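Local coordinates for hypothetical protein PH0435 (Pyrococcus horikoshii, PDB 2YV4) that probably acts as a threonylcarbamoyl-AMP synthase in tRNA modification, of which this is the C-terminal Sua5 domain, at residues 16-28 / 35-47. Residues are numbered along the deposited sequence; the frame is centred on the assembly and turned at random.
Sequences VKGKITELVKELK and GVIGSESYNADEF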
loop_
_atom_site.group_PDB
_atom_site.type_symbol
_atom_site.label_atom_id
_atom_site.label_comp_id
_atom_site.label_asym_id
_atom_site.label_seq_id
_atom_site.Cartn_x
_atom_site.Cartn_y
_atom_site.Cartn_z
ATOM N N VAL A 16 -2.021 -6.755 9.652
ATOM C CA VAL A 16 -1.993 -6.010 8.405
ATOM C C VAL A 16 -2.127 -6.957 7.215
ATOM O O VAL A 16 -2.909 -6.708 6.301
ATOM C CB VAL A 16 -0.694 -5.190 8.281
ATOM C CG1 VAL A 16 -0.551 -4.652 6.866
ATOM C CG2 VAL A 16 -0.714 -4.035 9.283
ATOM N N LYS A 17 -1.373 -8.051 7.229
ATOM C CA LYS A 17 -1.440 -9.007 6.131
ATOM C C LYS A 17 -2.861 -9.519 5.916
ATOM O O LYS A 17 -3.317 -9.639 4.777
ATOM C CB LYS A 17 -0.480 -10.172 6.380
ATOM C CG LYS A 17 0.989 -9.779 6.223
ATOM C CD LYS A 17 1.918 -10.983 6.298
ATOM C CE LYS A 17 3.374 -10.578 6.081
ATOM N NZ LYS A 17 3.618 -10.012 4.720
ATOM N N GLY A 18 -3.565 -9.811 7.008
ATOM C CA GLY A 18 -4.931 -10.289 6.893
ATOM C C GLY A 18 -5.883 -9.212 6.389
ATOM O O GLY A 18 -6.774 -9.478 5.576
ATOM N N LYS A 19 -5.695 -7.986 6.866
ATOM C CA LYS A 19 -6.549 -6.879 6.455
ATOM C C LYS A 19 -6.356 -6.558 4.971
ATOM O O LYS A 19 -7.332 -6.383 4.236
ATOM C CB LYS A 19 -6.256 -5.647 7.317
ATOM C CG LYS A 19 -7.039 -4.388 6.930
ATOM C CD LYS A 19 -8.553 -4.575 7.029
ATOM C CE LYS A 19 -9.010 -4.841 8.455
ATOM N NZ LYS A 19 -10.499 -4.899 8.540
ATOM N N ILE A 20 -5.105 -6.489 4.523
ATOM C CA ILE A 20 -4.844 -6.200 3.115
ATOM C C ILE A 20 -5.468 -7.272 2.217
ATOM O O ILE A 20 -6.120 -6.956 1.220
ATOM C CB ILE A 20 -3.325 -6.106 2.822
ATOM C CG1 ILE A 20 -2.748 -4.876 3.530
ATOM C CG2 ILE A 20 -3.083 -6.005 1.313
ATOM C CD1 ILE A 20 -1.261 -4.699 3.364
ATOM N N THR A 21 -5.271 -8.537 2.576
ATOM C CA THR A 21 -5.832 -9.641 1.800
ATOM C C THR A 21 -7.336 -9.429 1.638
ATOM O O THR A 21 -7.886 -9.586 0.544
ATOM C CB THR A 21 -5.599 -10.985 2.507
ATOM O OG1 THR A 21 -4.198 -11.151 2.752
ATOM C CG2 THR A 21 -6.107 -12.143 1.646
ATOM N N GLU A 22 -7.982 -9.052 2.739
ATOM C CA GLU A 22 -9.418 -8.804 2.774
ATOM C C GLU A 22 -9.821 -7.654 1.854
ATOM O O GLU A 22 -10.745 -7.791 1.053
ATOM C CB GLU A 22 -9.855 -8.486 4.210
ATOM C CG GLU A 22 -11.340 -8.186 4.376
ATOM C CD GLU A 22 -11.662 -7.554 5.727
ATOM O OE1 GLU A 22 -12.859 -7.371 6.035
ATOM O OE2 GLU A 22 -10.719 -7.233 6.479
ATOM N N LEU A 23 -9.128 -6.525 1.972
ATOM C CA LEU A 23 -9.422 -5.352 1.156
ATOM C C LEU A 23 -9.259 -5.598 -0.345
ATOM O O LEU A 23 -10.078 -5.143 -1.145
ATOM C CB LEU A 23 -8.540 -4.169 1.577
ATOM C CG LEU A 23 -8.918 -3.443 2.872
ATOM C CD1 LEU A 23 -7.858 -2.402 3.204
ATOM C CD2 LEU A 23 -10.286 -2.780 2.715
ATOM N N VAL A 24 -8.193 -6.294 -0.729
ATOM C CA VAL A 24 -7.959 -6.590 -2.133
ATOM C C VAL A 24 -9.170 -7.326 -2.715
ATOM O O VAL A 24 -9.712 -6.930 -3.749
ATOM C CB VAL A 24 -6.680 -7.436 -2.310
ATOM C CG1 VAL A 24 -6.626 -8.036 -3.713
ATOM C CG2 VAL A 24 -5.449 -6.557 -2.071
ATOM N N LYS A 25 -9.608 -8.385 -2.043
ATOM C CA LYS A 25 -10.762 -9.140 -2.512
ATOM C C LYS A 25 -11.974 -8.224 -2.621
ATOM O O LYS A 25 -12.694 -8.256 -3.616
ATOM C CB LYS A 25 -11.073 -10.295 -1.558
ATOM C CG LYS A 25 -10.069 -11.423 -1.608
ATOM C CD LYS A 25 -10.332 -12.419 -0.494
ATOM C CE LYS A 25 -9.280 -13.511 -0.462
ATOM N NZ LYS A 25 -9.496 -14.422 0.694
ATOM N N GLU A 26 -12.192 -7.403 -1.597
ATOM C CA GLU A 26 -13.317 -6.479 -1.593
ATOM C C GLU A 26 -13.261 -5.515 -2.771
ATOM O O GLU A 26 -14.254 -5.321 -3.473
ATOM C CB GLU A 26 -13.348 -5.687 -0.286
ATOM C CG GLU A 26 -13.966 -6.436 0.887
ATOM C CD GLU A 26 -13.716 -5.739 2.216
ATOM O OE1 GLU A 26 -13.596 -4.495 2.222
ATOM O OE2 GLU A 26 -13.644 -6.432 3.255
ATOM N N LEU A 27 -12.099 -4.912 -2.988
ATOM C CA LEU A 27 -11.945 -3.973 -4.086
ATOM C C LEU A 27 -12.147 -4.667 -5.435
ATOM O O LEU A 27 -12.820 -4.133 -6.317
ATOM C CB LEU A 27 -10.567 -3.309 -4.009
ATOM C CG LEU A 27 -10.386 -2.466 -2.738
ATOM C CD1 LEU A 27 -8.968 -1.926 -2.644
ATOM C CD2 LEU A 27 -11.397 -1.323 -2.746
ATOM N N LYS A 28 -11.578 -5.859 -5.591
ATOM C CA LYS A 28 -11.724 -6.594 -6.845
ATOM C C LYS A 28 -13.192 -6.888 -7.134
ATOM O O LYS A 28 -13.673 -6.655 -8.241
ATOM C CB LYS A 28 -10.952 -7.913 -6.802
ATOM C CG LYS A 28 -9.463 -7.804 -7.088
ATOM C CD LYS A 28 -8.865 -9.194 -7.180
ATOM C CE LYS A 28 -7.391 -9.179 -7.522
ATOM N NZ LYS A 28 -6.848 -10.570 -7.563
ATOM N N GLY A 35 -3.732 -2.164 -6.531
ATOM C CA GLY A 35 -2.300 -2.377 -6.447
ATOM C C GLY A 35 -1.856 -2.343 -4.999
ATOM O O GLY A 35 -2.448 -1.656 -4.167
ATOM N N VAL A 36 -0.826 -3.112 -4.687
ATOM C CA VAL A 36 -0.306 -3.140 -3.339
ATOM C C VAL A 36 1.164 -2.764 -3.346
ATOM O O VAL A 36 1.939 -3.253 -4.170
ATOM C CB VAL A 36 -0.440 -4.539 -2.702
ATOM C CG1 VAL A 36 0.463 -4.640 -1.458
ATOM C CG2 VAL A 36 -1.894 -4.801 -2.325
ATOM N N ILE A 37 1.529 -1.862 -2.449
ATOM C CA ILE A 37 2.920 -1.477 -2.285
ATOM C C ILE A 37 3.188 -2.021 -0.887
ATOM O O ILE A 37 2.732 -1.451 0.106
ATOM C CB ILE A 37 3.117 0.051 -2.287
ATOM C CG1 ILE A 37 2.626 0.646 -3.608
ATOM C CG2 ILE A 37 4.595 0.377 -2.099
ATOM C CD1 ILE A 37 2.770 2.164 -3.678
ATOM N N GLY A 38 3.891 -3.149 -0.812
ATOM C CA GLY A 38 4.164 -3.748 0.482
ATOM C C GLY A 38 5.220 -4.834 0.435
ATOM O O GLY A 38 6.131 -4.782 -0.391
ATOM N N SER A 39 5.093 -5.819 1.320
ATOM C CA SER A 39 6.051 -6.920 1.398
ATOM C C SER A 39 5.668 -8.086 0.481
ATOM O O SER A 39 6.498 -8.951 0.186
ATOM C CB SER A 39 6.169 -7.407 2.845
ATOM O OG SER A 39 4.910 -7.822 3.346
ATOM N N GLU A 40 4.408 -8.109 0.051
ATOM C CA GLU A 40 3.896 -9.135 -0.860
ATOM C C GLU A 40 2.627 -8.625 -1.549
ATOM O O GLU A 40 2.051 -7.626 -1.131
ATOM C CB GLU A 40 3.621 -10.450 -0.123
ATOM C CG GLU A 40 2.654 -10.349 1.035
ATOM C CD GLU A 40 2.449 -11.686 1.716
ATOM O OE1 GLU A 40 1.956 -12.618 1.050
ATOM O OE2 GLU A 40 2.787 -11.809 2.913
ATOM N N SER A 41 2.191 -9.319 -2.595
ATOM C CA SER A 41 1.031 -8.893 -3.372
ATOM C C SER A 41 -0.344 -9.084 -2.765
ATOM O O SER A 41 -1.237 -8.276 -3.012
ATOM C CB SER A 41 1.033 -9.586 -4.731
ATOM O OG SER A 41 0.568 -10.919 -4.601
ATOM N N TYR A 42 -0.528 -10.151 -1.994
ATOM C CA TYR A 42 -1.835 -10.436 -1.408
ATOM C C TYR A 42 -2.797 -10.614 -2.578
ATOM O O TYR A 42 -4.004 -10.385 -2.463
ATOM C CB TYR A 42 -2.290 -9.280 -0.520
ATOM C CG TYR A 42 -1.305 -8.953 0.573
ATOM C CD1 TYR A 42 -1.117 -9.815 1.653
ATOM C CD2 TYR A 42 -0.536 -7.792 0.513
ATOM C CE1 TYR A 42 -0.178 -9.526 2.653
ATOM C CE2 TYR A 42 0.397 -7.493 1.496
ATOM C CZ TYR A 42 0.574 -8.362 2.561
ATOM O OH TYR A 42 1.521 -8.069 3.514
ATOM N N ASN A 43 -2.229 -11.015 -3.711
ATOM C CA ASN A 43 -2.974 -11.247 -4.943
ATOM C C ASN A 43 -3.647 -10.026 -5.561
ATOM O O ASN A 43 -4.699 -10.148 -6.197
ATOM C CB ASN A 43 -4.017 -12.339 -4.738
ATOM C CG ASN A 43 -3.758 -13.537 -5.608
ATOM O OD1 ASN A 43 -3.721 -13.426 -6.834
ATOM N ND2 ASN A 43 -3.560 -14.694 -4.984
ATOM N N ALA A 44 -3.052 -8.854 -5.371
ATOM C CA ALA A 44 -3.612 -7.649 -5.964
ATOM C C ALA A 44 -3.368 -7.761 -7.469
ATOM O O ALA A 44 -2.740 -8.716 -7.924
ATOM C CB ALA A 44 -2.919 -6.420 -5.410
ATOM N N ASP A 45 -3.867 -6.798 -8.239
ATOM C CA ASP A 45 -3.670 -6.806 -9.690
ATOM C C ASP A 45 -2.263 -6.322 -10.032
ATOM O O ASP A 45 -1.727 -6.641 -11.092
ATOM C CB ASP A 45 -4.674 -5.881 -10.382
ATOM C CG ASP A 45 -6.100 -6.332 -10.200
ATOM O OD1 ASP A 45 -6.411 -7.485 -10.569
ATOM O OD2 ASP A 45 -6.908 -5.535 -9.690
ATOM N N GLU A 46 -1.676 -5.543 -9.129
ATOM C CA GLU A 46 -0.341 -4.991 -9.341
ATOM C C GLU A 46 0.433 -4.991 -8.033
ATOM O O GLU A 46 -0.144 -4.807 -6.961
ATOM C CB GLU A 46 -0.443 -3.553 -9.852
ATOM C CG GLU A 46 -1.218 -3.378 -11.159
ATOM C CD GLU A 46 -0.404 -3.770 -12.374
ATOM O OE1 GLU A 46 0.831 -3.921 -12.244
ATOM O OE2 GLU A 46 -0.994 -3.913 -13.463
ATOM N N PHE A 47 1.743 -5.182 -8.117
ATOM C CA PHE A 47 2.558 -5.188 -6.912
ATOM C C PHE A 47 3.897 -4.487 -7.109
ATOM O O PHE A 47 4.497 -4.557 -8.181
ATOM C CB PHE A 47 2.797 -6.626 -6.431
ATOM C CG PHE A 47 3.786 -6.728 -5.297
ATOM C CD1 PHE A 47 5.083 -7.174 -5.525
ATOM C CD2 PHE A 47 3.440 -6.314 -4.013
ATOM C CE1 PHE A 47 6.022 -7.204 -4.493
ATOM C CE2 PHE A 47 4.370 -6.339 -2.977
ATOM C CZ PHE A 47 5.661 -6.783 -3.215
HETATM O O HOH W 1 -6.545 -10.923 -1.691
#
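Lys17 runs straight from CB to CE and bends only at its last torsion (chi4 -63°), which turns NZ to the hydroxyl of Tyr42. Tyr42 chi1 (-57°) sets CG beside its own backbone N and swings the ring against the helix. This is an alpha/beta domain with a five-stranded parallel sheet in which strand 34-38 lies between strands 46-49 and 75-81. Helix 13-29 packs here against strand 34-38 and the loop that leads to strand 46-49.

Lys17 NZ donates three hydrogen bonds. They go to Tyr42 OH (3.1 Å), Ser39 OG (2.9 Å) and Glu40 OE2 (2.7 Å), the last a salt bridge through the anti lone pair. The Glu40 carboxylate would probably favour the charged ammonium, and Glu79 of strand 75-81 bonds Tyr42 OH and Ser39 OG from the second shell.

The Tyr42 ring lies between two aliphatic groups, each offset toward the rim. Ile20 CB sits over one face in a CH-pi contact, 4.1 Å from the centroid. Glu40 CG lies over the opposite face. Val36 CG1 meets the ring edge in plane. One helical turn on from Ile20, Val24 CG2 touches Val36 CG2 at 4.0 Å.

A type I' turn from Ser41 to Ala44 turns Tyr42 O and Asn43 O to the helix. One water donates to both Thr21 O and Tyr42 O. At the far end, the extended Lys28 chain brings NZ to Asn43 O at 2.6 Å, with a C=O...N angle of 176°.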